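Local structure of uridylate kinase (Bacillus anthracis, 2JJX) at residues S20-A25 against I58-N62; I52-I56 against H129-G133; T148-V154 against M205-A209; D163-K169 against L218-N224. The protein catalyses the ATP-dependent phosphorylation of UMP to UDP in pyrimidine biosynthesis and carries an allosteric nucleotide-binding site. One frame throughout, in Å; residues are numbered along the deposited sequence.

Contact 1 (S20-A25 against I58-N62); sequences SGGALA and IGGGN
Asn-62 lays its side chain over the peptide of Gly-21, where two glycine-rich loops of the amino acid kinase fold meet. The loops leave neighbouring parallel strands, 14-19 and 53-58. Backbone meets backbone on the tight side: CA of Gly-21 lies 3.3 Å from O of Gly-59, and the CA atoms of these two residues are 4.3 Å apart, a spacing that suits residues without side chains. Asn-62 CG sits between its own backbone N and carbonyl carbon (chi1 56°). That turns the amide back over Gly-21, with CG 3.3 Å from Gly-21 O, while Asn-62 CB also meets Ala-25 CB at 3.8 Å. The amide is held by others: ND2 gives a hydrogen bond to Ser-31 O, and OD1 receives one from Asn-90 ND2, which also bonds Gly-59 O. Beside the amide, Leu-24 crosses Ile-58 at about a right angle, CD1 to CG2 at 3.8 Å, both against helix 76-101. The looser side is that of Ser-20, Gly-22, Gly-60 and Gly-61, all partly exposed; Ser-20 points away from the opposite loop, and Gly-22 N stands 4.2 Å from Asn-62 N. Gly-21 O is already spent on Leu-24 N. Close packing and the bond of Asn-62 to Ser-31 thus hold the loops, while Asn-90 steadies the loop of Gly-59; such glycine-rich loops probably handle nucleotide phosphates in this family.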
loop_
_atom_site.group_PDB
_atom_site.type_symbol
_atom_site.label_atom_id
_atom_site.label_comp_id
_atom_site.label_asym_id
_atom_site.label_seq_id
_atom_site.Cartn_x
_atom_site.Cartn_y
_atom_site.Cartn_z
ATOM N N SER A 20 12.235 24.404 13.854
ATOM C CA SER A 20 12.878 23.299 14.550
ATOM C C SER A 20 11.911 22.795 15.608
ATOM O O SER A 20 11.100 23.554 16.120
ATOM C CB SER A 20 14.207 23.737 15.206
ATOM O OG SER A 20 15.272 22.838 14.896
ATOM N N GLY A 21 12.002 21.512 15.932
ATOM C CA GLY A 21 11.186 20.908 16.964
ATOM C C GLY A 21 11.385 21.556 18.316
ATOM O O GLY A 21 10.466 21.658 19.109
ATOM N N GLY A 22 12.587 22.040 18.565
ATOM C CA GLY A 22 12.927 22.688 19.816
ATOM C C GLY A 22 12.121 23.936 20.140
ATOM O O GLY A 22 12.032 24.362 21.289
ATOM N N ALA A 23 11.558 24.559 19.113
ATOM C CA ALA A 23 10.773 25.769 19.304
ATOM C C ALA A 23 9.401 25.458 19.895
ATOM O O ALA A 23 8.678 26.377 20.278
ATOM C CB ALA A 23 10.595 26.512 17.982
ATOM N N LEU A 24 8.971 24.196 19.841
ATOM C CA LEU A 24 7.619 23.863 20.300
ATOM C C LEU A 24 7.649 23.585 21.779
ATOM O O LEU A 24 6.622 23.600 22.446
ATOM C CB LEU A 24 7.025 22.663 19.557
ATOM C CG LEU A 24 6.748 22.863 18.070
ATOM C CD1 LEU A 24 8.052 23.173 17.339
ATOM C CD2 LEU A 24 6.168 21.594 17.521
ATOM N N ALA A 25 8.852 23.380 22.292
ATOM C CA ALA A 25 9.018 23.109 23.701
ATOM C C ALA A 25 9.821 24.225 24.319
ATOM O O ALA A 25 10.592 24.906 23.644
ATOM C CB ALA A 25 9.759 21.801 23.890
ATOM N N ILE A 58 8.490 20.994 10.155
ATOM C CA ILE A 58 8.942 20.981 11.556
ATOM C C ILE A 58 9.959 19.867 11.792
ATOM O O ILE A 58 9.865 18.802 11.196
ATOM C CB ILE A 58 7.769 20.823 12.575
ATOM C CG1 ILE A 58 6.426 20.999 11.891
ATOM C CG2 ILE A 58 7.888 21.794 13.754
ATOM C CD1 ILE A 58 5.380 21.504 12.847
ATOM N N GLY A 59 10.871 20.085 12.731
ATOM C CA GLY A 59 11.827 19.076 13.136
ATOM C C GLY A 59 11.241 18.259 14.277
ATOM O O GLY A 59 10.180 18.613 14.792
ATOM N N GLY A 60 11.890 17.161 14.661
ATOM C CA GLY A 60 11.375 16.346 15.748
ATOM C C GLY A 60 12.183 16.414 17.012
ATOM O O GLY A 60 12.147 15.522 17.828
ATOM N N GLY A 61 12.961 17.471 17.140
ATOM C CA GLY A 61 13.898 17.624 18.237
ATOM C C GLY A 61 13.408 17.655 19.679
ATOM O O GLY A 61 14.153 17.366 20.612
ATOM N N ASN A 62 12.174 18.102 19.879
ATOM C CA ASN A 62 11.611 18.231 21.216
ATOM C C ASN A 62 11.161 16.863 21.698
ATOM O O ASN A 62 10.678 16.734 22.809
ATOM C CB ASN A 62 10.420 19.185 21.199
ATOM C CG ASN A 62 9.351 18.758 20.203
ATOM O OD1 ASN A 62 9.653 18.294 19.095
ATOM N ND2 ASN A 62 8.099 18.916 20.589
#

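Contact 2 (I52-I56 against H129-G133); sequences IEVSI and HLDNG
The C-terminal end of helix 123-131, closed by a Schellman motif, sets Leu-130 against Glu-53, Val-54 and Ser-55 of strand 53-58. In the motif Gly-133, at positive phi (73°), turns the chain so that its N reaches Leu-130 O at 3.0 Å while Tyr-134 N bonds His-129 O. The isobutyl group of Leu-130 forks over the strand: CD1 comes to 3.3 Å from the carbonyl O of Val-54, and CD2 lies 3.4 Å from Ser-55 OG. Neither is a polar contact; the two methyls simply cover the oxygens. With its chain extended beyond CG (chi2 155°), Glu-53 runs alongside the carbonyl of Leu-130, CD to O 3.6 Å, and its carboxylate ends near that of Asp-131, OE1 to OD1 4.3 Å. Arg-14, whose NH1 makes a salt bridge to each, probably offsets the like charges, and the three groups form a small charged cluster at the edge of an otherwise apolar patch. Strand 53-58 lies between strands 14-19 and 135-139, the latter following directly after the helix. Met-160 of helix 150-160 touches both Ser-55 and Leu-130, whereas Val-54, turned away from Leu-130, packs on Ile-47 of helix 34-48; helices therefore cover both faces of the sheet here.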
loop_
_atom_site.group_PDB
_atom_site.type_symbol
_atom_site.label_atom_id
_atom_site.label_comp_id
_atom_site.label_asym_id
_atom_site.label_seq_id
_atom_site.Cartn_x
_atom_site.Cartn_y
_atom_site.Cartn_z
ATOM N N ILE A 52 -0.715 35.282 2.028
ATOM C CA ILE A 52 0.502 34.654 1.549
ATOM C C ILE A 52 0.265 33.170 1.774
ATOM O O ILE A 52 -0.321 32.789 2.792
ATOM C CB ILE A 52 1.697 35.121 2.387
ATOM C CG1 ILE A 52 1.971 36.594 2.093
ATOM C CG2 ILE A 52 2.922 34.264 2.084
ATOM C CD1 ILE A 52 3.136 37.140 2.847
ATOM N N GLU A 53 0.657 32.341 0.811
ATOM C CA GLU A 53 0.490 30.903 0.980
ATOM C C GLU A 53 1.634 30.230 1.729
ATOM O O GLU A 53 2.803 30.473 1.450
ATOM C CB GLU A 53 0.169 30.211 -0.328
ATOM C CG GLU A 53 -0.579 31.084 -1.258
ATOM C CD GLU A 53 -0.360 30.670 -2.692
ATOM O OE1 GLU A 53 0.415 29.729 -2.903
ATOM O OE2 GLU A 53 -0.938 31.282 -3.612
ATOM N N VAL A 54 1.270 29.505 2.779
ATOM C CA VAL A 54 2.222 28.901 3.694
ATOM C C VAL A 54 2.315 27.381 3.667
ATOM O O VAL A 54 1.298 26.704 3.704
ATOM C CB VAL A 54 1.869 29.371 5.135
ATOM C CG1 VAL A 54 2.641 28.564 6.146
ATOM C CG2 VAL A 54 2.152 30.841 5.312
ATOM N N SER A 55 3.544 26.870 3.706
ATOM C CA SER A 55 3.848 25.450 3.901
ATOM C C SER A 55 4.727 25.452 5.134
ATOM O O SER A 55 5.445 26.418 5.345
ATOM C CB SER A 55 4.690 24.893 2.750
ATOM O OG SER A 55 4.301 25.450 1.513
ATOM N N ILE A 56 4.691 24.397 5.941
ATOM C CA ILE A 56 5.521 24.353 7.145
ATOM C C ILE A 56 6.251 23.030 7.265
ATOM O O ILE A 56 5.672 21.978 6.995
ATOM C CB ILE A 56 4.686 24.671 8.399
ATOM C CG1 ILE A 56 3.831 25.921 8.179
ATOM C CG2 ILE A 56 5.527 24.703 9.668
ATOM C CD1 ILE A 56 3.117 26.402 9.412
ATOM N N HIS A 129 -3.653 22.425 -2.959
ATOM C CA HIS A 129 -4.103 22.886 -1.668
ATOM C C HIS A 129 -3.648 24.323 -1.470
ATOM O O HIS A 129 -4.457 25.216 -1.228
ATOM C CB HIS A 129 -3.463 22.007 -0.603
ATOM C CG HIS A 129 -3.999 20.608 -0.561
ATOM N ND1 HIS A 129 -5.314 20.302 -0.840
ATOM C CD2 HIS A 129 -3.436 19.457 -0.127
ATOM C CE1 HIS A 129 -5.526 19.018 -0.612
ATOM N NE2 HIS A 129 -4.402 18.484 -0.168
ATOM N N LEU A 130 -2.338 24.523 -1.584
ATOM C CA LEU A 130 -1.687 25.826 -1.430
ATOM C C LEU A 130 -2.360 26.885 -2.293
ATOM O O LEU A 130 -2.670 27.980 -1.844
ATOM C CB LEU A 130 -0.214 25.704 -1.824
ATOM C CG LEU A 130 0.801 26.004 -0.726
ATOM C CD1 LEU A 130 0.208 25.835 0.663
ATOM C CD2 LEU A 130 1.987 25.093 -0.934
ATOM N N ASP A 131 -2.598 26.511 -3.540
ATOM C CA ASP A 131 -3.333 27.310 -4.517
ATOM C C ASP A 131 -4.748 27.642 -4.039
ATOM O O ASP A 131 -5.190 28.779 -4.159
ATOM C CB ASP A 131 -3.382 26.555 -5.840
ATOM C CG ASP A 131 -2.080 26.675 -6.611
ATOM O OD1 ASP A 131 -1.172 27.400 -6.137
ATOM O OD2 ASP A 131 -1.979 26.098 -7.715
ATOM N N ASN A 132 -5.400 26.681 -3.389
ATOM C CA ASN A 132 -6.712 26.893 -2.779
ATOM C C ASN A 132 -6.655 27.585 -1.411
ATOM O O ASN A 132 -7.617 27.529 -0.647
ATOM C CB ASN A 132 -7.435 25.566 -2.614
ATOM C CG ASN A 132 -7.738 24.918 -3.924
ATOM O OD1 ASN A 132 -7.483 25.494 -4.980
ATOM N ND2 ASN A 132 -8.239 23.687 -3.872
ATOM N N GLY A 133 -5.527 28.200 -1.082
ATOM C CA GLY A 133 -5.391 28.925 0.166
ATOM C C GLY A 133 -5.273 28.126 1.450
ATOM O O GLY A 133 -5.365 28.702 2.534
#

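Contact 3 (T148-V154 against M205-A209); sequences TTDYPSV and MDQAA
Ala-209 CB presses into the first turn of helix 150-160, 3.6 Å from Tyr-151 CA and 3.8 Å from Asp-150 CB, and forms the apolar centre where two helix starts meet. Val-154 lies next to it, although the exact position of its CG1 is doubtful. On one flank the methyl CE of Met-205, brought back by a bend at chi3 (-66°), covers Asp-150 CB at 3.8 Å. On another, the Tyr-151 ring turns an edge to the backbone: CD1 is 3.6 Å from Ala-208 O, and the Ala-208 C and Ala-209 N atoms lie in the ring plane. Leu-212, one turn further along helix 207-216, also packs on Tyr-151 and Val-154. At the polar edge Asp-150 OD2 accepts a nearly straight bond from Asp-206 N (3.0 Å, 168°) through its anti lone pair, while OD1 makes a long, weak ion pair with Lys-18. Asp-206 holds the N-cap position without a capping bond, and its OD2 instead rests 3.7 Å from Thr-148 CB. One directional bond therefore fixes the start of helix 207-216 to Asp-150, and the small side chain of Ala-209 lets the two backbones come close.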
loop_
_atom_site.group_PDB
_atom_site.type_symbol
_atom_site.label_atom_id
_atom_site.label_comp_id
_atom_site.label_asym_id
_atom_site.label_seq_id
_atom_site.Cartn_x
_atom_site.Cartn_y
_atom_site.Cartn_z
ATOM N N THR A 148 19.155 16.281 7.594
ATOM C CA THR A 148 18.549 17.096 8.638
ATOM C C THR A 148 17.240 17.675 8.108
ATOM O O THR A 148 16.944 17.617 6.919
ATOM C CB THR A 148 19.505 18.255 8.999
ATOM O OG1 THR A 148 20.762 17.734 9.437
ATOM C CG2 THR A 148 18.923 19.135 10.079
ATOM N N THR A 149 16.535 18.375 8.976
ATOM C CA THR A 149 15.321 19.089 8.609
ATOM C C THR A 149 15.573 20.120 7.499
ATOM O O THR A 149 14.678 20.433 6.726
ATOM C CB THR A 149 14.774 19.816 9.859
ATOM O OG1 THR A 149 14.711 18.908 10.966
ATOM C CG2 THR A 149 13.407 20.403 9.612
ATOM N N ASP A 150 16.755 20.733 7.493
ATOM C CA ASP A 150 17.082 21.809 6.558
ATOM C C ASP A 150 16.840 21.395 5.128
ATOM O O ASP A 150 16.153 22.093 4.396
ATOM C CB ASP A 150 18.551 22.228 6.674
ATOM C CG ASP A 150 18.960 22.573 8.101
ATOM O OD1 ASP A 150 18.103 22.596 9.011
ATOM O OD2 ASP A 150 20.163 22.827 8.320
ATOM N N TYR A 151 17.479 20.301 4.724
ATOM C CA TYR A 151 17.464 19.828 3.343
ATOM C C TYR A 151 16.093 19.553 2.759
ATOM O O TYR A 151 15.781 20.037 1.668
ATOM C CB TYR A 151 18.374 18.604 3.164
ATOM C CG TYR A 151 18.447 18.134 1.730
ATOM C CD1 TYR A 151 19.273 18.779 0.810
ATOM C CD2 TYR A 151 17.558 17.189 1.251
ATOM C CE1 TYR A 151 19.241 18.466 -0.539
ATOM C CE2 TYR A 151 17.518 16.856 -0.094
ATOM C CZ TYR A 151 18.380 17.479 -0.985
ATOM O OH TYR A 151 18.385 17.116 -2.320
ATOM N N PRO A 152 15.310 18.668 3.408
ATOM C CA PRO A 152 13.969 18.365 2.909
ATOM C C PRO A 152 13.070 19.574 2.815
ATOM O O PRO A 152 12.018 19.540 2.174
ATOM C CB PRO A 152 13.402 17.466 4.014
ATOM C CG PRO A 152 14.583 16.928 4.758
ATOM C CD PRO A 152 15.833 17.512 4.157
ATOM N N SER A 153 13.345 20.534 3.679
ATOM C CA SER A 153 12.483 21.687 3.779
ATOM C C SER A 153 12.780 22.567 2.587
ATOM O O SER A 153 11.862 23.107 1.987
ATOM C CB SER A 153 12.657 22.402 5.123
ATOM O OG SER A 153 13.884 23.103 5.120
ATOM N N VAL A 154 14.034 22.613 2.148
ATOM C CA VAL A 154 14.319 23.385 0.941
ATOM C C VAL A 154 13.833 22.650 -0.291
ATOM O O VAL A 154 13.343 23.253 -1.262
ATOM C CB VAL A 154 15.737 23.952 0.804
ATOM C CG1 VAL A 154 16.640 23.563 1.947
ATOM C CG2 VAL A 154 16.327 23.585 -0.516
ATOM N N MET A 205 23.204 26.380 8.105
ATOM C CA MET A 205 22.269 25.392 7.596
ATOM C C MET A 205 23.074 24.390 6.759
ATOM O O MET A 205 24.145 24.717 6.284
ATOM C CB MET A 205 21.172 26.073 6.755
ATOM C CG MET A 205 21.121 25.669 5.283
ATOM S SD MET A 205 19.731 26.475 4.421
ATOM C CE MET A 205 18.345 25.718 5.235
ATOM N N ASP A 206 22.600 23.155 6.654
ATOM C CA ASP A 206 23.255 22.115 5.864
ATOM C C ASP A 206 23.898 22.680 4.605
ATOM O O ASP A 206 23.285 23.469 3.896
ATOM C CB ASP A 206 22.197 21.116 5.403
ATOM C CG ASP A 206 22.390 19.756 5.992
ATOM O OD1 ASP A 206 23.495 19.493 6.499
ATOM O OD2 ASP A 206 21.447 18.938 5.929
ATOM N N GLN A 207 25.097 22.215 4.281
ATOM C CA GLN A 207 25.693 22.549 3.006
ATOM C C GLN A 207 24.742 22.053 1.909
ATOM O O GLN A 207 24.392 22.792 0.982
ATOM C CB GLN A 207 27.078 21.893 2.876
ATOM C CG GLN A 207 28.124 22.544 3.777
ATOM C CD GLN A 207 29.556 22.039 3.575
ATOM O OE1 GLN A 207 30.019 21.833 2.444
ATOM N NE2 GLN A 207 30.307 21.992 4.671
ATOM N N ALA A 208 24.309 20.797 2.029
ATOM C CA ALA A 208 23.450 20.195 1.003
ATOM C C ALA A 208 22.176 21.002 0.752
ATOM O O ALA A 208 21.697 21.104 -0.383
ATOM C CB ALA A 208 23.109 18.768 1.338
ATOM N N ALA A 209 21.634 21.581 1.820
ATOM C CA ALA A 209 20.403 22.342 1.711
ATOM C C ALA A 209 20.691 23.686 1.047
ATOM O O ALA A 209 19.964 24.142 0.181
ATOM C CB ALA A 209 19.779 22.519 3.071
#

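Contact 4 (D163-K169 against L218-N224); sequences DAILVAK and LPAHVFN
Leu-218 straddles the start of strand 164-169 at the entry to a parallel strand pair in the central sheet of the amino acid kinase fold. One methyl, CD2, lies against Ala-164 CA at 3.5 Å, and CD1 sits against the branch at Ile-165 CB, the two side chains crossing at about a right angle. Beyond this, strands 164-169 and 220-224 run side by side, 4.6 Å between axes, bonded from Ile-165, Val-167 and Lys-169 N to the carbonyls of Pro-219, His-221 and Phe-223, and from His-221 N to Ile-165 O. On the face of Ile-165 and Val-167, Val-222 fits its two methyls between neighbours: CG2 meets Val-167 CG2 at 3.7 Å and CG1 meets Lys-169 CG at 3.6 Å. Small Ala-220 accommodates Ile-165 CG2. The other face is covered by helix 230-235. There Leu-166 and His-221 point the same way, and His-221 NE2 bonds Tyr-12 OH. Phe-223, its CG between backbone N and carbonyl carbon (chi1 59°), folds back over low Ala-168, whose CA makes a CH-pi contact 4.2 Å from the ring centroid. The same ring turns its edge to Leu-166, with Phe-223 CE1 3.5 Å from Leu-166 CB.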
loop_
_atom_site.group_PDB
_atom_site.type_symbol
_atom_site.label_atom_id
_atom_site.label_comp_id
_atom_site.label_asym_id
_atom_site.label_seq_id
_atom_site.Cartn_x
_atom_site.Cartn_y
_atom_site.Cartn_z
ATOM N N ASP A 163 8.458 31.100 -3.024
ATOM C CA ASP A 163 9.177 32.316 -3.377
ATOM C C ASP A 163 10.396 32.511 -2.462
ATOM O O ASP A 163 11.325 33.261 -2.781
ATOM C CB ASP A 163 8.250 33.513 -3.191
ATOM C CG ASP A 163 7.329 33.737 -4.380
ATOM O OD1 ASP A 163 7.611 33.201 -5.472
ATOM O OD2 ASP A 163 6.356 34.505 -4.242
ATOM N N ALA A 164 10.336 31.912 -1.276
ATOM C CA ALA A 164 11.388 32.051 -0.282
ATOM C C ALA A 164 11.245 30.971 0.796
ATOM O O ALA A 164 10.183 30.377 0.934
ATOM C CB ALA A 164 11.340 33.414 0.319
ATOM N N ILE A 165 12.325 30.686 1.522
ATOM C CA ILE A 165 12.258 29.767 2.644
ATOM C C ILE A 165 12.643 30.556 3.876
ATOM O O ILE A 165 13.706 31.151 3.923
ATOM C CB ILE A 165 13.114 28.502 2.500
ATOM C CG1 ILE A 165 12.858 27.599 3.698
ATOM C CG2 ILE A 165 14.565 28.830 2.543
ATOM C CD1 ILE A 165 13.866 26.493 3.854
ATOM N N LEU A 166 11.736 30.656 4.836
ATOM C CA LEU A 166 12.043 31.389 6.046
ATOM C C LEU A 166 12.464 30.374 7.091
ATOM O O LEU A 166 11.722 29.462 7.421
ATOM C CB LEU A 166 10.840 32.221 6.497
ATOM C CG LEU A 166 10.020 32.913 5.411
ATOM C CD1 LEU A 166 8.629 33.113 5.970
ATOM C CD2 LEU A 166 10.622 34.235 5.046
ATOM N N VAL A 167 13.732 30.441 7.468
ATOM C CA VAL A 167 14.280 29.532 8.450
ATOM C C VAL A 167 14.318 30.177 9.833
ATOM O O VAL A 167 15.171 31.013 10.146
ATOM C CB VAL A 167 15.601 28.960 7.984
ATOM C CG1 VAL A 167 15.993 29.571 6.660
ATOM C CG2 VAL A 167 16.679 29.142 9.033
ATOM N N ALA A 168 13.271 29.904 10.596
ATOM C CA ALA A 168 13.145 30.461 11.927
ATOM C C ALA A 168 14.162 29.900 12.925
ATOM O O ALA A 168 14.257 28.695 13.141
ATOM C CB ALA A 168 11.729 30.249 12.432
ATOM N N LYS A 169 14.899 30.804 13.559
ATOM C CA LYS A 169 15.883 30.453 14.580
ATOM C C LYS A 169 15.352 30.977 15.912
ATOM O O LYS A 169 14.523 31.901 15.944
ATOM C CB LYS A 169 17.226 31.145 14.295
ATOM C CG LYS A 169 18.176 30.372 13.386
ATOM C CD LYS A 169 17.593 29.020 13.000
ATOM C CE LYS A 169 18.689 28.048 12.570
ATOM N NZ LYS A 169 19.822 28.783 11.945
ATOM N N LEU A 218 16.380 29.505 -4.646
ATOM C CA LEU A 218 15.531 29.769 -3.488
ATOM C C LEU A 218 16.236 30.721 -2.540
ATOM O O LEU A 218 17.374 30.521 -2.134
ATOM C CB LEU A 218 15.195 28.480 -2.723
ATOM C CG LEU A 218 13.840 28.286 -2.010
ATOM C CD1 LEU A 218 13.994 27.858 -0.570
ATOM C CD2 LEU A 218 12.852 29.416 -2.144
ATOM N N PRO A 219 15.543 31.774 -2.152
ATOM C CA PRO A 219 16.177 32.678 -1.194
ATOM C C PRO A 219 15.828 32.163 0.209
ATOM O O PRO A 219 14.756 31.584 0.437
ATOM C CB PRO A 219 15.490 34.029 -1.460
ATOM C CG PRO A 219 14.384 33.761 -2.471
ATOM C CD PRO A 219 14.727 32.456 -3.165
ATOM N N ALA A 220 16.727 32.366 1.163
ATOM C CA ALA A 220 16.450 31.947 2.527
ATOM C C ALA A 220 16.531 33.121 3.476
ATOM O O ALA A 220 17.382 33.978 3.313
ATOM C CB ALA A 220 17.423 30.870 2.962
ATOM N N HIS A 221 15.716 33.103 4.526
ATOM C CA HIS A 221 15.793 34.119 5.555
ATOM C C HIS A 221 16.054 33.473 6.896
ATOM O O HIS A 221 15.327 32.583 7.306
ATOM C CB HIS A 221 14.512 34.937 5.601
ATOM C CG HIS A 221 14.349 35.852 4.428
ATOM N ND1 HIS A 221 14.758 37.168 4.454
ATOM C CD2 HIS A 221 13.815 35.649 3.198
ATOM C CE1 HIS A 221 14.500 37.729 3.285
ATOM N NE2 HIS A 221 13.919 36.832 2.508
ATOM N N VAL A 222 17.139 33.869 7.550
ATOM C CA VAL A 222 17.437 33.367 8.885
ATOM C C VAL A 222 17.167 34.517 9.847
ATOM O O VAL A 222 17.583 35.656 9.617
ATOM C CB VAL A 222 18.867 32.787 8.974
ATOM C CG1 VAL A 222 19.127 32.152 10.347
ATOM C CG2 VAL A 222 19.086 31.755 7.864
ATOM N N PHE A 223 16.352 34.255 10.860
ATOM C CA PHE A 223 15.921 35.336 11.734
ATOM C C PHE A 223 15.434 34.805 13.057
ATOM O O PHE A 223 15.288 33.602 13.221
ATOM C CB PHE A 223 14.774 36.099 11.072
ATOM C CG PHE A 223 13.569 35.243 10.772
ATOM C CD1 PHE A 223 13.378 34.690 9.513
ATOM C CD2 PHE A 223 12.677 34.914 11.779
ATOM C CE1 PHE A 223 12.315 33.847 9.279
ATOM C CE2 PHE A 223 11.599 34.105 11.527
ATOM C CZ PHE A 223 11.421 33.560 10.284
ATOM N N ASN A 224 15.135 35.714 13.981
ATOM C CA ASN A 224 14.669 35.356 15.329
ATOM C C ASN A 224 13.166 35.081 15.376
ATOM O O ASN A 224 12.369 36.015 15.479
ATOM C CB ASN A 224 14.973 36.505 16.298
ATOM C CG ASN A 224 15.337 36.018 17.690
ATOM O OD1 ASN A 224 15.331 34.816 17.963
ATOM N ND2 ASN A 224 15.689 36.949 18.570
#

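How the contacts relate
Contacts 2 and 4 lie on strands of the central sheet, and contact 1 on the loops leaving strands 14-19 and 53-58. Residues 52-56 lead almost straight to 58-62, yet the centres of contacts 1 and 2 are 22 Å apart. Contact 3 touches contacts 1 and 4: Thr-149 OG1 packs 3.6 Å from Gly-59 CA, and Ser-153 OG lies 3.6 Å from Ile-165 CD1. Contacts 3 and 4, centres 12 Å apart, join the same two helix-strand units, first at the helix starts, then along the strands. In contact 2 the Asp-131 side chain is about 9 Å from a bound ATP, probably the allosteric one; His-128, just before 129-133, lines an ATP pocket.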